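Local structure of tRNA threonylcarbamoyladenosine dehydratase (Escherichia coli, 4D79) at residues L49-I54 with R94-E99; A137-C142 with L149-G154; Y141-K146 with F189-N194. The protein catalyses the ATP-dependent dehydration of threonylcarbamoyladenosine at position 37 to its cyclic form in tRNAs that read codons beginning with adenine. One frame throughout, in Å; residues are numbered along the deposited sequence. Where two conformers were deposited one is given.

Overall arrangement
Taken from the N terminus, contact 1 comes first: it closes a loop of 39 residues and joins the end of helix 42-51 to the end of helix 85-96. It is complete before the other two open. Contacts 2 and 3 lie on the opposite side of the chain's centre, about 24 and 32 Å from contact 1 between centres. Both start from the same part of helix 132-144 and share Tyr141 and Cys142. Contact 2 closes a short connection of six residues onto strand 149-152, whereas contact 3 spans 42 residues, that strand among them, to reach the loop after helix 176-189. Phe189 packs on Ala137 and Ala140, joining the last two contacts directly.

Contact 1. Residues L49-I54 with R94-E99; sequences LARTGI and RQINPE
Arg51 lays its long side chain across Ile96 at roughly a right angle. CB only sets the direction. The next carbon, CG, meets the branch methyl of the isoleucine, with Arg51 CG 4.0 Å from Ile96 CG2. An extended chain then carries NE past the other methyl, Arg51 NE lying 3.9 Å from Ile96 CD1. The last torsion (chi4 -79°) swings the guanidinium out of line with the chain, and CD1 sits 3.5 Å above its plane, displaced toward the rim. At the tip, Arg51 NH2 is 3.6 Å from Ile96 CG1. The charge is answered outside the two segments: NE forms a salt bridge with Glu47, while NH1 donates to the carbonyl oxygens of Thr70 and Ala76 of the second subunit. With a leucine here, Glu47 would probably be left without its mate and those two carbonyls without their donor, while Ile96 would lose the flat group lying over it.

Beside the arginine, Ala50 CB touches Ile96 CG2 at 4.0 Å. Helix 42-51 itself ends in a Schellman motif with Gly53 as C-prime residue, and a water donates to Ala50 O and Ile54 O while accepting from Asn97 ND2 (2.9 Å from the water). Asn97 OD1 meanwhile takes the amide of Glu99 in an Asx turn. No direct hydrogen bond crosses between the segments, so the helix ends are joined by apolar packing and one shared water, with the buried arginine spending its polar groups on Glu47 and the dimer partner.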
loop_
_atom_site.group_PDB
_atom_site.type_symbol
_atom_site.label_atom_id
_atom_site.label_comp_id
_atom_site.label_asym_id
_atom_site.label_seq_id
_atom_site.Cartn_x
_atom_site.Cartn_y
_atom_site.Cartn_z
ATOM N N LEU B 49 1.469 -0.991 10.596
ATOM C CA LEU B 49 1.968 -1.300 11.945
ATOM C C LEU B 49 1.019 -2.243 12.680
ATOM O O LEU B 49 1.443 -3.215 13.303
ATOM C CB LEU B 49 2.135 -0.024 12.740
ATOM C CG LEU B 49 3.206 0.928 12.276
ATOM C CD1 LEU B 49 3.004 2.261 13.001
ATOM C CD2 LEU B 49 4.576 0.384 12.495
ATOM N N ALA B 50 -0.273 -1.941 12.637
ATOM C CA ALA B 50 -1.250 -2.788 13.281
ATOM C C ALA B 50 -1.221 -4.211 12.717
ATOM O O ALA B 50 -1.292 -5.197 13.476
ATOM C CB ALA B 50 -2.635 -2.156 13.132
ATOM N N ARG B 51 -1.106 -4.336 11.388
ATOM C CA ARG B 51 -1.152 -5.625 10.728
ATOM C C ARG B 51 0.168 -6.372 10.800
ATOM O O ARG B 51 0.238 -7.518 10.358
ATOM C CB ARG B 51 -1.582 -5.468 9.266
ATOM C CG ARG B 51 -3.042 -5.009 9.124
ATOM C CD ARG B 51 -3.619 -5.311 7.740
ATOM N NE ARG B 51 -4.985 -4.826 7.686
ATOM C CZ ARG B 51 -6.033 -5.448 8.201
ATOM N NH1 ARG B 51 -5.907 -6.626 8.776
ATOM N NH2 ARG B 51 -7.225 -4.885 8.130
ATOM N N THR B 52 1.205 -5.775 11.365
ATOM C CA THR B 52 2.461 -6.470 11.584
ATOM C C THR B 52 2.719 -6.712 13.072
ATOM O O THR B 52 3.855 -6.972 13.475
ATOM C CB THR B 52 3.605 -5.712 10.912
ATOM O OG1 THR B 52 3.203 -5.264 9.596
ATOM C CG2 THR B 52 4.812 -6.569 10.731
ATOM N N GLY B 53 1.676 -6.670 13.898
ATOM C CA GLY B 53 1.820 -7.077 15.275
ATOM C C GLY B 53 2.510 -6.078 16.174
ATOM O O GLY B 53 3.032 -6.479 17.203
ATOM N N ILE B 54 2.538 -4.794 15.813
ATOM C CA ILE B 54 3.057 -3.757 16.715
ATOM C C ILE B 54 2.113 -3.596 17.903
ATOM O O ILE B 54 0.903 -3.425 17.744
ATOM C CB ILE B 54 3.267 -2.441 15.950
ATOM C CG1 ILE B 54 4.369 -2.621 14.898
ATOM C CG2 ILE B 54 3.603 -1.332 16.878
ATOM C CD1 ILE B 54 5.776 -2.791 15.468
ATOM N N ARG B 94 -8.182 -1.126 16.540
ATOM C CA ARG B 94 -8.766 -1.993 17.567
ATOM C C ARG B 94 -9.549 -3.151 16.954
ATOM O O ARG B 94 -9.711 -4.198 17.597
ATOM C CB ARG B 94 -9.671 -1.173 18.496
ATOM C CG ARG B 94 -8.890 -0.115 19.304
ATOM C CD ARG B 94 -9.727 0.661 20.304
ATOM N NE ARG B 94 -8.964 1.801 20.830
ATOM C CZ ARG B 94 -9.262 3.084 20.640
ATOM N NH1 ARG B 94 -10.337 3.429 19.943
ATOM N NH2 ARG B 94 -8.484 4.032 21.167
ATOM N N GLN B 95 -10.063 -2.977 15.728
ATOM C CA GLN B 95 -10.697 -4.068 14.989
ATOM C C GLN B 95 -9.671 -5.002 14.370
ATOM O O GLN B 95 -9.932 -6.205 14.234
ATOM C CB GLN B 95 -11.616 -3.500 13.900
ATOM C CG GLN B 95 -12.921 -3.035 14.474
ATOM C CD GLN B 95 -13.882 -4.208 14.634
ATOM O OE1 GLN B 95 -14.061 -5.029 13.716
ATOM N NE2 GLN B 95 -14.464 -4.321 15.803
ATOM N N ILE B 96 -8.508 -4.470 14.012
ATOM C CA ILE B 96 -7.440 -5.291 13.470
ATOM C C ILE B 96 -6.848 -6.158 14.562
ATOM O O ILE B 96 -6.702 -7.375 14.400
ATOM C CB ILE B 96 -6.367 -4.420 12.807
ATOM C CG1 ILE B 96 -6.941 -3.799 11.500
ATOM C CG2 ILE B 96 -5.115 -5.255 12.491
ATOM C CD1 ILE B 96 -6.023 -2.789 10.841
ATOM N N ASN B 97 -6.479 -5.534 15.675
ATOM C CA ASN B 97 -5.870 -6.219 16.807
ATOM C C ASN B 97 -6.453 -5.639 18.087
ATOM O O ASN B 97 -6.040 -4.552 18.530
ATOM C CB ASN B 97 -4.354 -6.094 16.790
ATOM C CG ASN B 97 -3.744 -6.825 17.957
ATOM O OD1 ASN B 97 -4.464 -7.452 18.728
ATOM N ND2 ASN B 97 -2.456 -6.747 18.098
ATOM N N PRO B 98 -7.471 -6.293 18.661
ATOM C CA PRO B 98 -8.096 -5.797 19.899
ATOM C C PRO B 98 -7.148 -5.734 21.097
ATOM O O PRO B 98 -7.500 -5.130 22.113
ATOM C CB PRO B 98 -9.228 -6.805 20.143
ATOM C CG PRO B 98 -9.483 -7.430 18.838
ATOM C CD PRO B 98 -8.171 -7.463 18.112
ATOM N N GLU B 99 -5.979 -6.344 21.011
ATOM C CA GLU B 99 -4.994 -6.323 22.076
ATOM C C GLU B 99 -3.911 -5.267 21.861
ATOM O O GLU B 99 -3.034 -5.101 22.724
ATOM C CB GLU B 99 -4.356 -7.713 22.214
ATOM C CG GLU B 99 -5.375 -8.743 22.685
ATOM C CD GLU B 99 -4.778 -10.116 22.910
ATOM O OE1 GLU B 99 -4.438 -10.766 21.913
ATOM O OE2 GLU B 99 -4.660 -10.549 24.076
HETATM O O HOH W 1 -0.993 -4.950 16.275
#

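Contact 2. Residues A137-C142 with L149-G154; sequences ALIAYC and LVTTGG
No ring, amide or guanidinium takes part where Ile139 and Cys142 meet Leu149; the contact has neither faces nor edges and is made by aliphatic groups. The ring of Tyr141 is turned to helix 114-118, and that of Phe189 lies on the alanines of the helix. Leu149 does most of the touching. Its CG stands anti to the backbone N (chi1 168°), which raises the branch toward the helix, and one methyl settles against the isoleucine, with Leu149 CD2 3.9 Å from Ile139 CG1. The two side chains cross at about a right angle. Nearer the backbone, Cys142 CB and Leu149 CB face each other at 4.1 Å. Further along the strand, the end of Ile139 extends toward Thr151, a contact made doubtful in detail by the two conformers of that threonine, whose hydroxyl has its main polar partner in Asp127.

Helix and strand segments run nearly antiparallel, at 156°, with axes 9.6 Å apart. They form the second half of a beta-alpha-beta crossover from strand 124-127 through helix 132-144 to strand 149-152. Strand 149-152 lies between strands 124-127 and 202-206, and Ile139 also packs on Leu181 and Leu185 of helix 176-189.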
loop_
_atom_site.group_PDB
_atom_site.type_symbol
_atom_site.label_atom_id
_atom_site.label_comp_id
_atom_site.label_asym_id
_atom_site.label_seq_id
_atom_site.Cartn_x
_atom_site.Cartn_y
_atom_site.Cartn_z
ATOM N N ALA B 137 10.216 20.848 13.267
ATOM C CA ALA B 137 10.303 20.772 14.719
ATOM C C ALA B 137 10.360 19.317 15.197
ATOM O O ALA B 137 11.127 18.983 16.111
ATOM C CB ALA B 137 9.105 21.491 15.332
ATOM N N LEU B 138 9.558 18.434 14.589
ATOM C CA LEU B 138 9.599 17.031 14.976
ATOM C C LEU B 138 10.952 16.423 14.625
ATOM O O LEU B 138 11.577 15.749 15.449
ATOM C CB LEU B 138 8.461 16.246 14.293
ATOM C CG LEU B 138 8.379 14.741 14.591
ATOM C CD1 LEU B 138 8.088 14.545 16.069
ATOM C CD2 LEU B 138 7.312 14.067 13.740
ATOM N N ILE B 139 11.428 16.669 13.403
ATOM C CA ILE B 139 12.675 16.054 12.950
ATOM C C ILE B 139 13.851 16.525 13.784
ATOM O O ILE B 139 14.695 15.718 14.193
ATOM C CB ILE B 139 12.887 16.329 11.452
ATOM C CG1 ILE B 139 11.874 15.504 10.655
ATOM C CG2 ILE B 139 14.332 16.001 10.992
ATOM C CD1 ILE B 139 11.805 15.932 9.257
ATOM N N ALA B 140 13.942 17.842 14.022
ATOM C CA ALA B 140 15.046 18.389 14.800
ATOM C C ALA B 140 15.070 17.792 16.205
ATOM O O ALA B 140 16.126 17.372 16.689
ATOM C CB ALA B 140 14.948 19.915 14.824
ATOM N N TYR B 141 13.902 17.663 16.834
ATOM C CA TYR B 141 13.828 17.092 18.170
ATOM C C TYR B 141 14.242 15.622 18.187
ATOM O O TYR B 141 15.044 15.205 19.037
ATOM C CB TYR B 141 12.423 17.261 18.745
ATOM C CG TYR B 141 12.397 16.844 20.198
ATOM C CD1 TYR B 141 12.741 17.753 21.210
ATOM C CD2 TYR B 141 12.122 15.547 20.547
ATOM C CE1 TYR B 141 12.763 17.365 22.555
ATOM C CE2 TYR B 141 12.127 15.139 21.874
ATOM C CZ TYR B 141 12.472 16.059 22.867
ATOM O OH TYR B 141 12.472 15.642 24.157
ATOM N N CYS B 142 13.689 14.791 17.274
ATOM C CA CYS B 142 14.051 13.385 17.302
ATOM C C CYS B 142 15.512 13.192 16.949
ATOM O O CYS B 142 16.188 12.364 17.562
ATOM C CB CYS B 142 13.171 12.571 16.328
ATOM S SG CYS B 142 11.490 12.520 16.931
ATOM N N LEU B 149 13.708 7.602 13.963
ATOM C CA LEU B 149 12.758 8.350 13.167
ATOM C C LEU B 149 12.920 7.978 11.712
ATOM O O LEU B 149 14.040 7.839 11.219
ATOM C CB LEU B 149 12.986 9.852 13.299
ATOM C CG LEU B 149 12.286 10.808 12.332
ATOM C CD1 LEU B 149 10.896 11.026 12.761
ATOM C CD2 LEU B 149 13.063 12.100 12.245
ATOM N N VAL B 150 11.806 7.901 11.014
ATOM C CA VAL B 150 11.817 7.887 9.559
ATOM C C VAL B 150 10.829 8.940 9.093
ATOM O O VAL B 150 9.706 9.025 9.600
ATOM C CB VAL B 150 11.528 6.493 8.961
ATOM C CG1 VAL B 150 10.221 5.879 9.460
ATOM C CG2 VAL B 150 11.565 6.575 7.416
ATOM N N THR B 151 11.270 9.797 8.185
ATOM C CA THR B 151 10.412 10.838 7.660
ATOM C C THR B 151 10.072 10.501 6.215
ATOM O O THR B 151 10.649 9.601 5.602
ATOM C CB THR B 151 11.064 12.233 7.771
ATOM O OG1 THR B 151 10.115 13.259 7.401
ATOM C CG2 THR B 151 12.277 12.349 6.865
ATOM N N THR B 152 9.086 11.208 5.700
ATOM C CA THR B 152 8.579 10.980 4.364
ATOM C C THR B 152 8.555 12.317 3.653
ATOM O O THR B 152 8.147 13.325 4.234
ATOM C CB THR B 152 7.182 10.318 4.391
ATOM O OG1 THR B 152 6.298 11.072 5.227
ATOM C CG2 THR B 152 7.249 8.883 4.951
ATOM N N GLY B 153 9.031 12.340 2.416
ATOM C CA GLY B 153 8.905 13.528 1.605
ATOM C C GLY B 153 7.496 13.633 1.047
ATOM O O GLY B 153 6.559 12.972 1.500
ATOM N N GLY B 154 7.355 14.450 0.011
ATOM C CA GLY B 154 6.054 14.644 -0.593
ATOM C C GLY B 154 5.708 13.447 -1.456
ATOM O O GLY B 154 6.501 13.019 -2.298
#

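Contact 3. Residues Y141-K146 with F189-N194; sequences YCRRNK and FGVVKN
Arg143 and Val191 form the close-packed half of this contact, while Arg144, reaching the carbonyl of Phe189, makes its solvent side. Val191 is buried, and its CG1 stands directly over the centre of the Arg143 guanidinium, 3.5 Å above the plane. Between these two residues the nearest atoms are Arg143 CZ and Val191 CG1, 3.6 Å apart. The arginine chain leaves the helix pointing away from its own amide nitrogen (chi1 -177°) and stays extended from CG to NE, and the two side chains run past each other in opposite directions. The bond from NE to the carbonyl of Leu199 probably helps to hold the flat group in place.

Arg144 belongs to the exposed side. Its NH2 makes the single hydrogen bond between the segments, to Phe189 O at 3.1 Å, with an N-H...O angle of 144°. The oxygen lies at the edge of the guanidinium, close to its plane, and this plane stands 69° from that of the Phe189 ring. A positive group near the final carbonyls of helix 176-189 would be expected to suit the negative end of the helix dipole, although Arg144 also touches a crystal neighbour. The phenyl ring itself packs on Ala136, Ala137 and Ala140.

Beyond the arginines, Asn145 ND2 bonds to Tyr141 O at 2.9 Å and also rests over the centre of the Tyr141 ring. The backbone then closes helix 132-144 in a Schellman motif, with Lys146 of positive phi as C-prime residue. The crossover to which this helix belongs, strand to helix to parallel strand, is typical of the Rossmann-like alpha/beta fold of the ThiF family, here with the loop after helix 176-189 laid along the helix's outer surface.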
loop_
_atom_site.group_PDB
_atom_site.type_symbol
_atom_site.label_atom_id
_atom_site.label_comp_id
_atom_site.label_asym_id
_atom_site.label_seq_id
_atom_site.Cartn_x
_atom_site.Cartn_y
_atom_site.Cartn_z
ATOM N N TYR B 141 13.902 17.663 16.834
ATOM C CA TYR B 141 13.828 17.092 18.170
ATOM C C TYR B 141 14.242 15.622 18.187
ATOM O O TYR B 141 15.044 15.205 19.037
ATOM C CB TYR B 141 12.423 17.261 18.745
ATOM C CG TYR B 141 12.397 16.844 20.198
ATOM C CD1 TYR B 141 12.741 17.753 21.210
ATOM C CD2 TYR B 141 12.122 15.547 20.547
ATOM C CE1 TYR B 141 12.763 17.365 22.555
ATOM C CE2 TYR B 141 12.127 15.139 21.874
ATOM C CZ TYR B 141 12.472 16.059 22.867
ATOM O OH TYR B 141 12.472 15.642 24.157
ATOM N N CYS B 142 13.689 14.791 17.274
ATOM C CA CYS B 142 14.051 13.385 17.302
ATOM C C CYS B 142 15.512 13.192 16.949
ATOM O O CYS B 142 16.188 12.364 17.562
ATOM C CB CYS B 142 13.171 12.571 16.328
ATOM S SG CYS B 142 11.490 12.520 16.931
ATOM N N ARG B 143 16.014 13.966 15.979
ATOM C CA ARG B 143 17.423 13.875 15.609
ATOM C C ARG B 143 18.345 14.201 16.798
ATOM O O ARG B 143 19.250 13.423 17.102
ATOM C CB ARG B 143 17.700 14.812 14.441
ATOM C CG ARG B 143 19.126 14.769 13.897
ATOM C CD ARG B 143 19.258 15.895 12.868
ATOM N NE ARG B 143 20.583 16.026 12.262
ATOM C CZ ARG B 143 21.544 16.842 12.663
ATOM N NH1 ARG B 143 21.377 17.633 13.723
ATOM N NH2 ARG B 143 22.688 16.855 11.989
ATOM N N ARG B 144 18.080 15.321 17.504
ATOM C CA ARG B 144 18.892 15.764 18.654
ATOM C C ARG B 144 18.885 14.735 19.765
ATOM O O ARG B 144 19.884 14.567 20.479
ATOM C CB ARG B 144 18.361 17.086 19.237
ATOM C CG ARG B 144 18.611 18.293 18.470
ATOM C CD ARG B 144 17.778 19.465 19.015
ATOM N NE ARG B 144 18.037 20.679 18.224
ATOM C CZ ARG B 144 17.529 21.876 18.488
ATOM N NH1 ARG B 144 16.727 22.054 19.531
ATOM N NH2 ARG B 144 17.829 22.900 17.701
ATOM N N ASN B 145 17.756 14.050 19.949
ATOM C CA ASN B 145 17.565 13.155 21.069
ATOM C C ASN B 145 17.822 11.707 20.723
ATOM O O ASN B 145 17.612 10.822 21.566
ATOM C CB ASN B 145 16.167 13.369 21.636
ATOM C CG ASN B 145 16.085 14.673 22.424
ATOM O OD1 ASN B 145 16.613 14.757 23.539
ATOM N ND2 ASN B 145 15.448 15.693 21.849
ATOM N N LYS B 146 18.298 11.450 19.507
ATOM C CA LYS B 146 18.588 10.104 19.038
ATOM C C LYS B 146 17.350 9.198 19.125
ATOM O O LYS B 146 17.439 8.014 19.443
ATOM C CB LYS B 146 19.760 9.517 19.821
ATOM C CG LYS B 146 21.006 10.414 19.702
ATOM C CD LYS B 146 22.199 9.831 20.438
ATOM C CE LYS B 146 23.460 10.681 20.274
ATOM N NZ LYS B 146 23.352 12.066 20.816
ATOM N N PHE B 189 16.602 25.712 13.250
ATOM C CA PHE B 189 17.089 24.746 14.230
ATOM C C PHE B 189 18.584 24.489 14.153
ATOM O O PHE B 189 19.091 23.656 14.916
ATOM C CB PHE B 189 16.337 23.407 14.075
ATOM C CG PHE B 189 14.867 23.519 14.349
ATOM C CD1 PHE B 189 14.393 23.442 15.656
ATOM C CD2 PHE B 189 13.970 23.746 13.323
ATOM C CE1 PHE B 189 13.055 23.569 15.920
ATOM C CE2 PHE B 189 12.622 23.877 13.584
ATOM C CZ PHE B 189 12.165 23.782 14.877
ATOM N N GLY B 190 19.293 25.155 13.250
ATOM C CA GLY B 190 20.716 24.966 13.125
ATOM C C GLY B 190 21.120 23.602 12.639
ATOM O O GLY B 190 22.281 23.220 12.803
ATOM N N VAL B 191 20.195 22.852 12.046
ATOM C CA VAL B 191 20.478 21.510 11.548
ATOM C C VAL B 191 21.035 21.634 10.137
ATOM O O VAL B 191 20.332 22.068 9.219
ATOM C CB VAL B 191 19.218 20.631 11.574
ATOM C CG1 VAL B 191 19.505 19.278 10.974
ATOM C CG2 VAL B 191 18.704 20.476 12.992
ATOM N N VAL B 192 22.289 21.213 9.963
ATOM C CA VAL B 192 23.018 21.352 8.712
ATOM C C VAL B 192 23.762 20.054 8.445
ATOM O O VAL B 192 23.999 19.248 9.349
ATOM C CB VAL B 192 24.006 22.534 8.767
ATOM C CG1 VAL B 192 23.249 23.832 8.933
ATOM C CG2 VAL B 192 24.994 22.329 9.915
ATOM N N LYS B 193 24.089 19.828 7.178
ATOM C CA LYS B 193 24.692 18.551 6.835
ATOM C C LYS B 193 26.136 18.500 7.317
ATOM O O LYS B 193 26.801 19.526 7.489
ATOM C CB LYS B 193 24.590 18.267 5.337
ATOM C CG LYS B 193 25.183 19.273 4.398
ATOM C CD LYS B 193 24.500 19.119 3.038
ATOM C CE LYS B 193 25.085 20.048 1.989
ATOM N NZ LYS B 193 24.212 20.124 0.781
ATOM N N ASN B 194 26.594 17.286 7.588
ATOM C CA ASN B 194 27.869 17.051 8.242
ATOM C C ASN B 194 28.966 16.950 7.190
ATOM O O ASN B 194 28.775 17.303 6.019
ATOM C CB ASN B 194 27.784 15.806 9.125
ATOM C CG ASN B 194 27.592 14.523 8.330
ATOM O OD1 ASN B 194 27.753 14.494 7.112
ATOM N ND2 ASN B 194 27.231 13.461 9.022
#